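PDB 5A77: DNA endonuclease I-CvuI from Chlorella vulgaris, which probably acts as an endonuclease in intron homing and, in this complex, is bound to a cleaved DNA target in the presence of magnesium. Local coordinates for residues 148-151 and 152-156; 136-140 and 141-145; 107-110 and 111-114; 85-88 and 89-93. One frame throughout, in Å; residues are numbered along the deposited sequence.

Overall arrangement
All four contacts are local, made by side chains a few residues apart. Contacts 3 and 4 belong to two consecutive helices, 102-114 and 84-94, whose inward leucine, isoleucine and valine side chains touch one another and the sheet; their outer sides carry polar and charged residues. Contact 1 lies farther out, on helix 147-156, with one apolar pair inside and a salt-bridge network outside; its centre is about 30 Å from that of contact 4, across the middle of the chain. Contact 2 is a surface loop without regular structure, leading toward helix 147-156. Threonine, lysine and arginine suit it to DNA, and Leu137 ties it to Leu107 of contact 3.

Contact 1 of 4, residues 148-151 and 152-156; sequences ENVR and ECLKK
Val150 O accepts the hydrogen bond from Leu154 N at 2.8 Å, nearly along the C=O axis, and the Leu154 side chain folds over the same oxygen, with CG 3.1 Å from Val150 O. The two side chains continue on the inner flank of the helix, where Val150 CG1 meets Leu154 CD1 at 3.7 Å. Val150 sets CG1 anti to its own nitrogen (chi1 170°), on the side of the following turn, and CG2 faces back, so CG1 is the methyl that meets the leucine. Both residues are buried, and their branched apolar chains suit that flank. The outer flank is chemically different. Glu148 OE2 lies 3.0 Å from Arg151 NE in a salt bridge whose hydrogen bond is weak (N-H...O angle 121°). Glu152 turns OE1 over one face of the Arg151 guanidinium, the two planes 76° apart; at 3.8 Å from Arg151 NH2 this long pair attracts by charge alone, with no N-H aimed at the oxygen. Lys156 NZ extends the network by another long pair, 3.7 Å from Glu152 OE2. Lys155 NZ stands at the guanidinium edge, 2.8 Å from Arg151 NH1, two donors with no bond between them. Flexible charged chains suit this outer surface, where Glu148 and Glu152 would probably offset that like-charge pair. At its start the helix is held by Asn149, whose OD1 bonds to Leu146 N. Helix 147-156 follows the DNA-binding loop, and its buried flank rests through Leu154 on Leu37, in the loop between strands 23-31 and 39-50, and on Val161 near the end of the modelled chain.

Contact 2 of 4, residues 136-140 and 141-145; sequences LLTDG and KKRTI. With nucleotides of chain F.
Thr138 and Arg143 converge on the phosphate of DC3 of chain F, Thr138 OG1 giving a 2.7 Å hydrogen bond to its OP2 and Arg143 NH2 reaching that same oxygen at 3.1 Å. Arg143 NE adds a weak bond to OP1, so the flat guanidinium meets the phosphate with its edge. Lys142 bends at its far end to enter the minor groove, where NZ bonds DA2 of chain F at O4' (3.0 Å) and at N3 (3.1 Å). A leucine here has no amine, and would probably leave O4' and N3 of DA2 without this donor and the nearby backbone without a positive charge. Farther along, Thr144 N bonds DG4 of chain F at OP1.

The second shell shapes the loop. Gly140 suits its place because a beta carbon would clash with C5' of DA2. Lys141 turns back beside Asp139 in a salt bridge, although the position of its amine is less certain. Arg143 NH1 bonds Ala27 O, which steadies the guanidinium from the sheet side. The loop joins helix 121-135 to helix 147-156, with Thr138 and Ile145 resting on strand 23-31 and Leu137 on helix 102-114.

Contact 3 of 4, residues 107-110 and 111-114; sequences LVLQ and IIKK
Helix 102-114 presents an apolar flank on which Ile112 packs against both Val108 and Leu109 of the preceding turn. Ile112 CD1 is the atom that does so, 4.1 Å from Val108 CG1 and equally far from Leu109 CD2. Its chain is directed back along the helix because CG1 stands opposite the carbonyl carbon (chi1 -74°). Ile112 runs alongside Leu109 but at a slant to Val108. Backbone bonds fix the spacing: Ile111 N to Leu107 O, and Ile112 N to Val108 O, both 2.9 Å. The bond from Lys113 N to Leu109 O is longer, at 3.3 Å. In the LAGLIDADG fold, helices pack on one face of an antiparallel sheet while the other face takes the DNA; here Val108 and Ile111 touch strands 23-31 and 39-50, and branched aliphatic residues suit that buried interface. Val108 and Leu109 also meet helix 84-94. Gln110 and Lys113 run alongside each other outward from the helix, long polar chains fitted to its outer side. An alanine at Gln110 would take away the chain flanking Lys113 and is likely to let the lysine swing more freely. Lys114 lays its CG 3.4 Å from Gln110 O, then runs on to a salt bridge between its NZ and Glu126 of helix 121-135, the helix that Leu107 and Ile111 also touch.

Contact 4 of 4, residues 85-88 and 89-93; sequences TSLQ and TTLEK
Leu87 and Leu91 cross at a slant, one turn of helix apart, with Leu87 CD1 4.0 Å from Leu91 CG. The first torsions differ: Leu87 carries CG opposite its nitrogen (chi1 168°), Leu91 opposite its carbonyl carbon (chi1 -78°), and the two branched ends are thereby brought together from neighbouring turns. Leu91 CG also lies over Leu87 O, at 3.3 Å, shielding an oxygen already bonded to Leu91 N. Leucine suits both positions, since each is buried and its branched apolar end packs against neighbours on several sides. Gln88 and Glu92 form a second slanting pair on a more open flank. Their amide and carboxylate planes stand 75° apart, and Gln88 NE2 is 3.6 Å from Glu92 OE1, so the groups are neighbours rather than a closely joined pair. Thr90 is oriented for a different task: its OG1, set beside its own nitrogen, hydrogen-bonds back to Ser86 O at 3.2 Å. This is a common way for threonine to satisfy its hydroxyl inside a helix, and it suits a buried site; Thr90 N bonds weakly both to this oxygen and to Leu87 O. Gln88 O accepts from Leu91 N at 2.8 Å and weakly from Glu92 N. The helix is kinked here, for Thr89 N and Lys93 N lack the usual bond four residues back, Lys93 N bonding Thr90 O instead. Helix 84-94 lies with Leu87 on strands 39-50 and 76-82 and Thr90 on the latter, while Leu87, Gln88 and Leu91 face helix 102-114.

Contact 1 of 4, residues 148-151 and 152-156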
loop_
_atom_site.group_PDB
_atom_site.type_symbol
_atom_site.label_atom_id
_atom_site.label_comp_id
_atom_site.label_asym_id
_atom_site.label_seq_id
_atom_site.Cartn_x
_atom_site.Cartn_y
_atom_site.Cartn_z
ATOM N N GLU B 148 1.016 30.157 9.736
ATOM C CA GLU B 148 1.647 31.417 10.148
ATOM C C GLU B 148 1.874 32.357 8.960
ATOM O O GLU B 148 1.859 33.579 9.120
ATOM C CB GLU B 148 2.983 31.159 10.855
ATOM C CG GLU B 148 3.036 31.533 12.339
ATOM C CD GLU B 148 2.307 32.839 12.696
ATOM O OE1 GLU B 148 2.741 33.932 12.263
ATOM O OE2 GLU B 148 1.310 32.771 13.449
ATOM N N ASN B 149 2.088 31.787 7.773
ATOM C CA ASN B 149 2.226 32.601 6.570
ATOM C C ASN B 149 0.890 33.244 6.201
ATOM O O ASN B 149 0.808 34.461 5.997
ATOM C CB ASN B 149 2.765 31.770 5.402
ATOM C CG ASN B 149 4.137 31.182 5.690
ATOM O OD1 ASN B 149 4.484 30.110 5.198
ATOM N ND2 ASN B 149 4.918 31.878 6.501
ATOM N N VAL B 150 -0.153 32.423 6.142
ATOM C CA VAL B 150 -1.497 32.900 5.853
ATOM C C VAL B 150 -1.935 33.980 6.850
ATOM O O VAL B 150 -2.367 35.074 6.446
ATOM C CB VAL B 150 -2.505 31.738 5.867
ATOM C CG1 VAL B 150 -3.926 32.241 5.811
ATOM C CG2 VAL B 150 -2.239 30.837 4.699
ATOM N N ARG B 151 -1.807 33.684 8.141
ATOM C CA ARG B 151 -2.288 34.595 9.166
ATOM C C ARG B 151 -1.596 35.949 9.034
ATOM O O ARG B 151 -2.237 37.001 9.135
ATOM C CB ARG B 151 -2.072 34.026 10.567
ATOM C CG ARG B 151 -1.189 34.862 11.458
ATOM C CD ARG B 151 -1.168 34.338 12.875
ATOM N NE ARG B 151 -0.358 35.191 13.743
ATOM C CZ ARG B 151 -0.785 36.342 14.251
ATOM N NH1 ARG B 151 -2.009 36.755 13.960
ATOM N NH2 ARG B 151 -0.004 37.074 15.042
ATOM N N GLU B 152 -0.302 35.936 8.757
ATOM C CA GLU B 152 0.426 37.186 8.779
ATOM C C GLU B 152 0.137 38.050 7.562
ATOM O O GLU B 152 0.044 39.271 7.679
ATOM C CB GLU B 152 1.927 36.908 8.947
ATOM C CG GLU B 152 2.683 38.122 9.463
ATOM C CD GLU B 152 2.429 38.463 10.947
ATOM O OE1 GLU B 152 1.626 37.791 11.651
ATOM O OE2 GLU B 152 3.041 39.457 11.391
ATOM N N CYS B 153 -0.029 37.412 6.411
ATOM C CA CYS B 153 -0.321 38.114 5.170
ATOM C C CYS B 153 -1.787 38.559 5.161
ATOM O O CYS B 153 -2.143 39.567 4.554
ATOM C CB CYS B 153 -0.023 37.217 3.969
ATOM S SG CYS B 153 -0.742 37.708 2.394
ATOM N N LEU B 154 -2.633 37.811 5.863
ATOM C CA LEU B 154 -4.008 38.220 6.110
ATOM C C LEU B 154 -3.990 39.498 6.927
ATOM O O LEU B 154 -4.776 40.424 6.681
ATOM C CB LEU B 154 -4.783 37.139 6.861
ATOM C CG LEU B 154 -5.336 35.959 6.066
ATOM C CD1 LEU B 154 -6.069 34.974 6.974
ATOM C CD2 LEU B 154 -6.238 36.427 4.928
ATOM N N LYS B 155 -3.093 39.529 7.911
ATOM C CA LYS B 155 -2.907 40.695 8.759
ATOM C C LYS B 155 -2.573 41.920 7.918
ATOM O O LYS B 155 -3.090 43.004 8.173
ATOM C CB LYS B 155 -1.801 40.425 9.786
ATOM C CG LYS B 155 -2.159 40.782 11.208
ATOM C CD LYS B 155 -2.160 39.561 12.123
ATOM C CE LYS B 155 -1.906 40.006 13.563
ATOM N NZ LYS B 155 -2.766 39.329 14.580
ATOM N N LYS B 156 -1.718 41.733 6.912
ATOM C CA LYS B 156 -1.277 42.831 6.046
ATOM C C LYS B 156 -2.263 43.195 4.937
ATOM O O LYS B 156 -2.080 44.203 4.265
ATOM C CB LYS B 156 0.080 42.515 5.407
ATOM C CG LYS B 156 1.039 41.821 6.335
ATOM C CD LYS B 156 2.434 41.662 5.738
ATOM C CE LYS B 156 3.480 41.776 6.835
ATOM N NZ LYS B 156 3.017 41.056 8.063
#

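Contact 2 of 4, residues 136-140 and 141-145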
loop_
_atom_site.group_PDB
_atom_site.type_symbol
_atom_site.label_atom_id
_atom_site.label_comp_id
_atom_site.label_asym_id
_atom_site.label_seq_id
_atom_site.Cartn_x
_atom_site.Cartn_y
_atom_site.Cartn_z
ATOM N N LEU B 136 1.389 17.250 10.234
ATOM C CA LEU B 136 2.202 16.573 11.239
ATOM C C LEU B 136 2.050 15.036 11.159
ATOM O O LEU B 136 2.759 14.311 11.854
ATOM C CB LEU B 136 1.842 17.084 12.647
ATOM C CG LEU B 136 1.957 18.600 12.860
ATOM C CD1 LEU B 136 1.273 19.054 14.143
ATOM C CD2 LEU B 136 3.416 19.041 12.836
ATOM N N LEU B 137 1.138 14.555 10.310
ATOM C CA LEU B 137 0.883 13.123 10.140
ATOM C C LEU B 137 1.362 12.583 8.789
ATOM O O LEU B 137 1.947 11.500 8.721
ATOM C CB LEU B 137 -0.608 12.829 10.298
ATOM C CG LEU B 137 -1.339 13.561 11.426
ATOM C CD1 LEU B 137 -2.839 13.287 11.367
ATOM C CD2 LEU B 137 -0.743 13.148 12.763
ATOM N N THR B 138 1.077 13.306 7.708
ATOM C CA THR B 138 1.656 12.962 6.403
ATOM C C THR B 138 3.124 13.347 6.430
ATOM O O THR B 138 3.488 14.457 6.037
ATOM C CB THR B 138 0.959 13.695 5.226
ATOM O OG1 THR B 138 1.122 15.112 5.388
ATOM C CG2 THR B 138 -0.519 13.328 5.137
ATOM N N ASP B 139 3.971 12.443 6.899
ATOM C CA ASP B 139 5.316 12.835 7.313
ATOM C C ASP B 139 6.416 12.726 6.261
ATOM O O ASP B 139 7.391 11.973 6.391
ATOM C CB ASP B 139 5.730 12.027 8.511
ATOM C CG ASP B 139 4.964 12.395 9.740
ATOM O OD1 ASP B 139 4.928 13.612 10.027
ATOM O OD2 ASP B 139 4.414 11.486 10.408
ATOM N N GLY B 140 6.240 13.523 5.228
ATOM C CA GLY B 140 7.302 13.906 4.327
ATOM C C GLY B 140 7.222 15.418 4.320
ATOM O O GLY B 140 6.321 15.987 3.685
ATOM N N LYS B 141 8.163 16.054 5.017
ATOM C CA LYS B 141 8.062 17.469 5.368
ATOM C C LYS B 141 8.604 18.454 4.326
ATOM O O LYS B 141 9.399 19.350 4.633
ATOM C CB LYS B 141 8.733 17.692 6.736
ATOM C CG LYS B 141 8.164 16.791 7.854
ATOM C CD LYS B 141 6.665 16.528 7.553
ATOM C CE LYS B 141 5.775 16.510 8.773
ATOM N NZ LYS B 141 4.541 15.732 8.451
ATOM N N LYS B 142 8.121 18.326 3.099
ATOM C CA LYS B 142 8.610 19.191 2.041
ATOM C C LYS B 142 7.752 20.434 1.970
ATOM O O LYS B 142 7.678 21.095 0.931
ATOM C CB LYS B 142 8.622 18.456 0.710
ATOM C CG LYS B 142 8.625 16.955 0.861
ATOM C CD LYS B 142 8.545 16.301 -0.498
ATOM C CE LYS B 142 7.567 15.173 -0.422
ATOM N NZ LYS B 142 6.297 15.861 -0.167
ATOM N N ARG B 143 7.006 20.720 3.036
ATOM C CA ARG B 143 6.136 21.903 3.013
ATOM C C ARG B 143 6.695 23.129 3.738
ATOM O O ARG B 143 7.045 23.083 4.897
ATOM C CB ARG B 143 4.631 21.597 3.260
ATOM C CG ARG B 143 4.091 21.583 4.675
ATOM C CD ARG B 143 2.559 21.687 4.733
ATOM N NE ARG B 143 1.863 20.407 4.660
ATOM C CZ ARG B 143 0.548 20.203 4.704
ATOM N NH1 ARG B 143 -0.306 21.168 4.839
ATOM N NH2 ARG B 143 0.078 19.000 4.613
ATOM N N THR B 144 6.827 24.204 2.975
ATOM C CA THR B 144 7.315 25.493 3.421
ATOM C C THR B 144 6.158 26.359 3.895
ATOM O O THR B 144 6.320 27.168 4.810
ATOM C CB THR B 144 8.071 26.211 2.294
ATOM O OG1 THR B 144 7.156 26.526 1.234
ATOM C CG2 THR B 144 9.181 25.316 1.748
ATOM N N ILE B 145 4.985 26.154 3.294
ATOM C CA ILE B 145 3.845 27.066 3.457
ATOM C C ILE B 145 2.881 26.701 4.620
ATOM O O ILE B 145 2.084 25.767 4.548
ATOM C CB ILE B 145 3.076 27.157 2.111
ATOM C CG1 ILE B 145 2.081 28.298 2.098
ATOM C CG2 ILE B 145 2.421 25.832 1.711
ATOM C CD1 ILE B 145 1.778 28.700 0.682
ATOM P P DC F 3 2.929 17.360 2.540
ATOM O OP1 DC F 3 3.946 18.254 3.132
ATOM O OP2 DC F 3 1.889 16.765 3.397
ATOM O "O5'" DC F 3 2.154 18.051 1.310
ATOM C "C5'" DC F 3 2.524 19.338 0.841
ATOM C "C4'" DC F 3 3.878 19.320 0.157
ATOM O "O4'" DC F 3 4.016 18.107 -0.621
ATOM C "C3'" DC F 3 4.093 20.461 -0.821
ATOM O "O3'" DC F 3 4.655 21.593 -0.134
ATOM C "C2'" DC F 3 5.065 19.870 -1.836
ATOM C "C1'" DC F 3 4.697 18.380 -1.835
ATOM N N1 DC F 3 3.829 17.925 -2.998
ATOM C C2 DC F 3 4.329 17.973 -4.305
ATOM O O2 DC F 3 5.466 18.417 -4.500
ATOM N N3 DC F 3 3.543 17.541 -5.330
ATOM C C4 DC F 3 2.323 17.073 -5.080
ATOM N N4 DC F 3 1.598 16.650 -6.110
ATOM C C5 DC F 3 1.799 17.000 -3.754
ATOM C C6 DC F 3 2.579 17.428 -2.755
ATOM P P DA F 2 2.522 10.868 2.581
ATOM O OP1 DA F 2 2.901 10.187 3.839
ATOM O OP2 DA F 2 1.103 10.818 2.162
ATOM O "O5'" DA F 2 3.014 12.370 2.651
ATOM C "C5'" DA F 2 4.332 12.648 2.214
ATOM C "C4'" DA F 2 4.383 13.917 1.391
ATOM O "O4'" DA F 2 4.376 13.612 -0.029
ATOM C "C3'" DA F 2 3.222 14.903 1.614
ATOM O "O3'" DA F 2 3.777 16.185 1.841
ATOM C "C2'" DA F 2 2.462 14.838 0.277
ATOM C "C1'" DA F 2 3.646 14.621 -0.642
ATOM N N9 DA F 2 3.375 14.256 -2.021
ATOM C C8 DA F 2 2.248 13.676 -2.558
ATOM N N7 DA F 2 2.327 13.491 -3.865
ATOM C C5 DA F 2 3.586 13.988 -4.190
ATOM C C6 DA F 2 4.292 14.090 -5.405
ATOM N N6 DA F 2 3.802 13.674 -6.593
ATOM N N1 DA F 2 5.530 14.644 -5.364
ATOM C C2 DA F 2 6.010 15.060 -4.202
ATOM N N3 DA F 2 5.447 15.017 -3.005
ATOM C C4 DA F 2 4.226 14.467 -3.069
ATOM P P DG F 4 3.962 23.044 -0.253
ATOM O OP1 DG F 4 4.574 23.962 0.729
ATOM O OP2 DG F 4 2.493 22.861 -0.305
ATOM O "O5'" DG F 4 4.473 23.578 -1.654
ATOM C "C5'" DG F 4 5.866 23.670 -1.900
ATOM C "C4'" DG F 4 6.092 23.888 -3.369
ATOM O "O4'" DG F 4 5.581 22.723 -4.090
ATOM C "C3'" DG F 4 5.348 25.112 -3.924
ATOM O "O3'" DG F 4 6.163 25.835 -4.850
ATOM C "C2'" DG F 4 4.131 24.510 -4.609
ATOM C "C1'" DG F 4 4.635 23.144 -5.059
ATOM N N9 DG F 4 3.537 22.187 -5.149
ATOM C C8 DG F 4 2.619 21.890 -4.171
ATOM N N7 DG F 4 1.709 21.044 -4.555
ATOM C C5 DG F 4 2.036 20.774 -5.879
ATOM C C6 DG F 4 1.399 19.941 -6.814
ATOM O O6 DG F 4 0.394 19.240 -6.652
ATOM N N1 DG F 4 2.042 19.959 -8.050
ATOM C C2 DG F 4 3.161 20.702 -8.338
ATOM N N2 DG F 4 3.642 20.600 -9.584
ATOM N N3 DG F 4 3.769 21.488 -7.462
ATOM C C4 DG F 4 3.147 21.480 -6.263
#

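Contact 3 of 4, residues 107-110 and 111-114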
loop_
_atom_site.group_PDB
_atom_site.type_symbol
_atom_site.label_atom_id
_atom_site.label_comp_id
_atom_site.label_asym_id
_atom_site.label_seq_id
_atom_site.Cartn_x
_atom_site.Cartn_y
_atom_site.Cartn_z
ATOM N N LEU B 107 -9.707 14.758 10.050
ATOM C CA LEU B 107 -9.291 16.156 10.009
ATOM C C LEU B 107 -9.755 16.804 8.709
ATOM O O LEU B 107 -10.392 17.856 8.733
ATOM C CB LEU B 107 -7.773 16.276 10.171
ATOM C CG LEU B 107 -7.279 15.993 11.596
ATOM C CD1 LEU B 107 -5.782 16.226 11.724
ATOM C CD2 LEU B 107 -8.029 16.837 12.611
ATOM N N VAL B 108 -9.461 16.161 7.581
ATOM C CA VAL B 108 -9.878 16.655 6.268
ATOM C C VAL B 108 -11.402 16.827 6.165
ATOM O O VAL B 108 -11.881 17.768 5.529
ATOM C CB VAL B 108 -9.372 15.726 5.140
ATOM C CG1 VAL B 108 -10.029 16.081 3.806
ATOM C CG2 VAL B 108 -7.853 15.830 5.020
ATOM N N LEU B 109 -12.170 15.963 6.820
ATOM C CA LEU B 109 -13.614 16.170 6.865
ATOM C C LEU B 109 -14.007 17.382 7.729
ATOM O O LEU B 109 -15.019 18.031 7.449
ATOM C CB LEU B 109 -14.327 14.920 7.367
ATOM C CG LEU B 109 -14.335 13.777 6.353
ATOM C CD1 LEU B 109 -15.060 12.561 6.886
ATOM C CD2 LEU B 109 -14.949 14.241 5.029
ATOM N N GLN B 110 -13.226 17.689 8.769
ATOM C CA GLN B 110 -13.471 18.902 9.545
ATOM C C GLN B 110 -13.130 20.130 8.704
ATOM O O GLN B 110 -13.769 21.186 8.841
ATOM C CB GLN B 110 -12.667 18.918 10.858
ATOM C CG GLN B 110 -13.289 18.116 12.003
ATOM C CD GLN B 110 -14.764 18.405 12.177
ATOM O OE1 GLN B 110 -15.180 19.555 12.148
ATOM N NE2 GLN B 110 -15.565 17.362 12.344
ATOM N N ILE B 111 -12.126 19.994 7.834
ATOM C CA ILE B 111 -11.783 21.090 6.921
ATOM C C ILE B 111 -12.836 21.311 5.839
ATOM O O ILE B 111 -13.142 22.445 5.483
ATOM C CB ILE B 111 -10.441 20.863 6.213
ATOM C CG1 ILE B 111 -9.310 20.695 7.224
ATOM C CG2 ILE B 111 -10.145 22.017 5.252
ATOM C CD1 ILE B 111 -7.936 20.678 6.576
ATOM N N ILE B 112 -13.379 20.227 5.294
ATOM C CA ILE B 112 -14.362 20.358 4.230
ATOM C C ILE B 112 -15.596 21.059 4.794
ATOM O O ILE B 112 -16.326 21.743 4.066
ATOM C CB ILE B 112 -14.726 18.991 3.612
ATOM C CG1 ILE B 112 -13.580 18.486 2.724
ATOM C CG2 ILE B 112 -15.994 19.084 2.767
ATOM C CD1 ILE B 112 -13.702 17.008 2.328
ATOM N N LYS B 113 -15.795 20.921 6.102
ATOM C CA LYS B 113 -16.917 21.569 6.776
ATOM C C LYS B 113 -16.918 23.093 6.607
ATOM O O LYS B 113 -17.977 23.696 6.435
ATOM C CB LYS B 113 -16.920 21.208 8.261
ATOM C CG LYS B 113 -18.211 20.556 8.716
ATOM C CD LYS B 113 -18.031 19.841 10.044
ATOM C CE LYS B 113 -17.727 18.361 9.812
ATOM N NZ LYS B 113 -18.178 17.480 10.936
ATOM N N LYS B 114 -15.730 23.693 6.612
ATOM C CA LYS B 114 -15.593 25.141 6.567
ATOM C C LYS B 114 -15.237 25.752 5.198
ATOM O O LYS B 114 -15.285 26.974 5.044
ATOM C CB LYS B 114 -14.547 25.578 7.584
ATOM C CG LYS B 114 -14.320 24.564 8.673
ATOM C CD LYS B 114 -13.498 25.130 9.797
ATOM C CE LYS B 114 -14.083 24.667 11.105
ATOM N NZ LYS B 114 -13.585 25.484 12.231
#

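Contact 4 of 4, residues 85-88 and 89-93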
loop_
_atom_site.group_PDB
_atom_site.type_symbol
_atom_site.label_atom_id
_atom_site.label_comp_id
_atom_site.label_asym_id
_atom_site.label_seq_id
_atom_site.Cartn_x
_atom_site.Cartn_y
_atom_site.Cartn_z
ATOM N N THR B 85 -16.640 18.835 -2.070
ATOM C CA THR B 85 -17.896 18.173 -2.397
ATOM C C THR B 85 -17.761 16.731 -2.924
ATOM O O THR B 85 -18.681 15.927 -2.765
ATOM C CB THR B 85 -18.684 18.993 -3.430
ATOM O OG1 THR B 85 -19.972 18.395 -3.619
ATOM C CG2 THR B 85 -17.939 19.053 -4.766
ATOM N N SER B 86 -16.633 16.390 -3.545
ATOM C CA SER B 86 -16.459 15.026 -4.049
ATOM C C SER B 86 -15.523 14.199 -3.165
ATOM O O SER B 86 -15.614 12.965 -3.149
ATOM C CB SER B 86 -15.931 15.036 -5.483
ATOM O OG SER B 86 -14.930 16.019 -5.657
ATOM N N LEU B 87 -14.619 14.865 -2.443
ATOM C CA LEU B 87 -13.659 14.150 -1.601
ATOM C C LEU B 87 -14.324 13.780 -0.289
ATOM O O LEU B 87 -13.973 12.779 0.332
ATOM C CB LEU B 87 -12.390 14.974 -1.362
ATOM C CG LEU B 87 -11.462 14.444 -0.263
ATOM C CD1 LEU B 87 -11.010 13.011 -0.558
ATOM C CD2 LEU B 87 -10.265 15.338 -0.045
ATOM N N GLN B 88 -15.294 14.585 0.125
ATOM C CA GLN B 88 -16.114 14.253 1.281
ATOM C C GLN B 88 -16.743 12.918 1.009
ATOM O O GLN B 88 -16.506 11.959 1.712
ATOM C CB GLN B 88 -17.191 15.319 1.559
ATOM C CG GLN B 88 -17.990 15.057 2.838
ATOM C CD GLN B 88 -19.180 15.993 3.013
ATOM O OE1 GLN B 88 -19.283 17.026 2.343
ATOM N NE2 GLN B 88 -20.077 15.641 3.928
ATOM N N THR B 89 -17.491 12.844 -0.077
ATOM C CA THR B 89 -18.191 11.618 -0.447
ATOM C C THR B 89 -17.298 10.376 -0.511
ATOM O O THR B 89 -17.743 9.273 -0.212
ATOM C CB THR B 89 -18.898 11.825 -1.786
ATOM O OG1 THR B 89 -19.884 12.847 -1.607
ATOM C CG2 THR B 89 -19.588 10.559 -2.257
ATOM N N THR B 90 -16.032 10.548 -0.855
ATOM C CA THR B 90 -15.146 9.396 -0.883
ATOM C C THR B 90 -14.748 8.963 0.538
ATOM O O THR B 90 -14.594 7.774 0.822
ATOM C CB THR B 90 -13.883 9.681 -1.721
ATOM O OG1 THR B 90 -14.279 10.008 -3.058
ATOM C CG2 THR B 90 -12.984 8.461 -1.757
ATOM N N LEU B 91 -14.613 9.925 1.438
ATOM C CA LEU B 91 -14.082 9.634 2.756
ATOM C C LEU B 91 -15.048 8.819 3.618
ATOM O O LEU B 91 -14.612 7.857 4.267
ATOM C CB LEU B 91 -13.680 10.932 3.449
ATOM C CG LEU B 91 -12.336 11.379 2.861
ATOM C CD1 LEU B 91 -11.881 12.732 3.379
ATOM C CD2 LEU B 91 -11.279 10.326 3.138
ATOM N N GLU B 92 -16.307 9.165 3.557
ATOM C CA GLU B 92 -17.340 8.474 4.254
ATOM C C GLU B 92 -17.506 7.032 3.775
ATOM O O GLU B 92 -18.118 6.224 4.427
ATOM C CB GLU B 92 -18.661 9.253 4.131
ATOM C CG GLU B 92 -18.578 10.670 3.549
ATOM C CD GLU B 92 -19.722 11.584 3.978
ATOM O OE1 GLU B 92 -19.607 12.219 5.035
ATOM O OE2 GLU B 92 -20.733 11.692 3.262
ATOM N N LYS B 93 -16.973 6.716 2.615
ATOM C CA LYS B 93 -16.969 5.358 2.075
ATOM C C LYS B 93 -15.877 4.567 2.752
ATOM O O LYS B 93 -16.101 3.448 3.199
ATOM C CB LYS B 93 -16.767 5.361 0.561
ATOM C CG LYS B 93 -18.049 5.493 -0.221
ATOM C CD LYS B 93 -17.773 5.987 -1.614
ATOM C CE LYS B 93 -19.055 6.335 -2.326
ATOM N NZ LYS B 93 -18.775 7.128 -3.560
#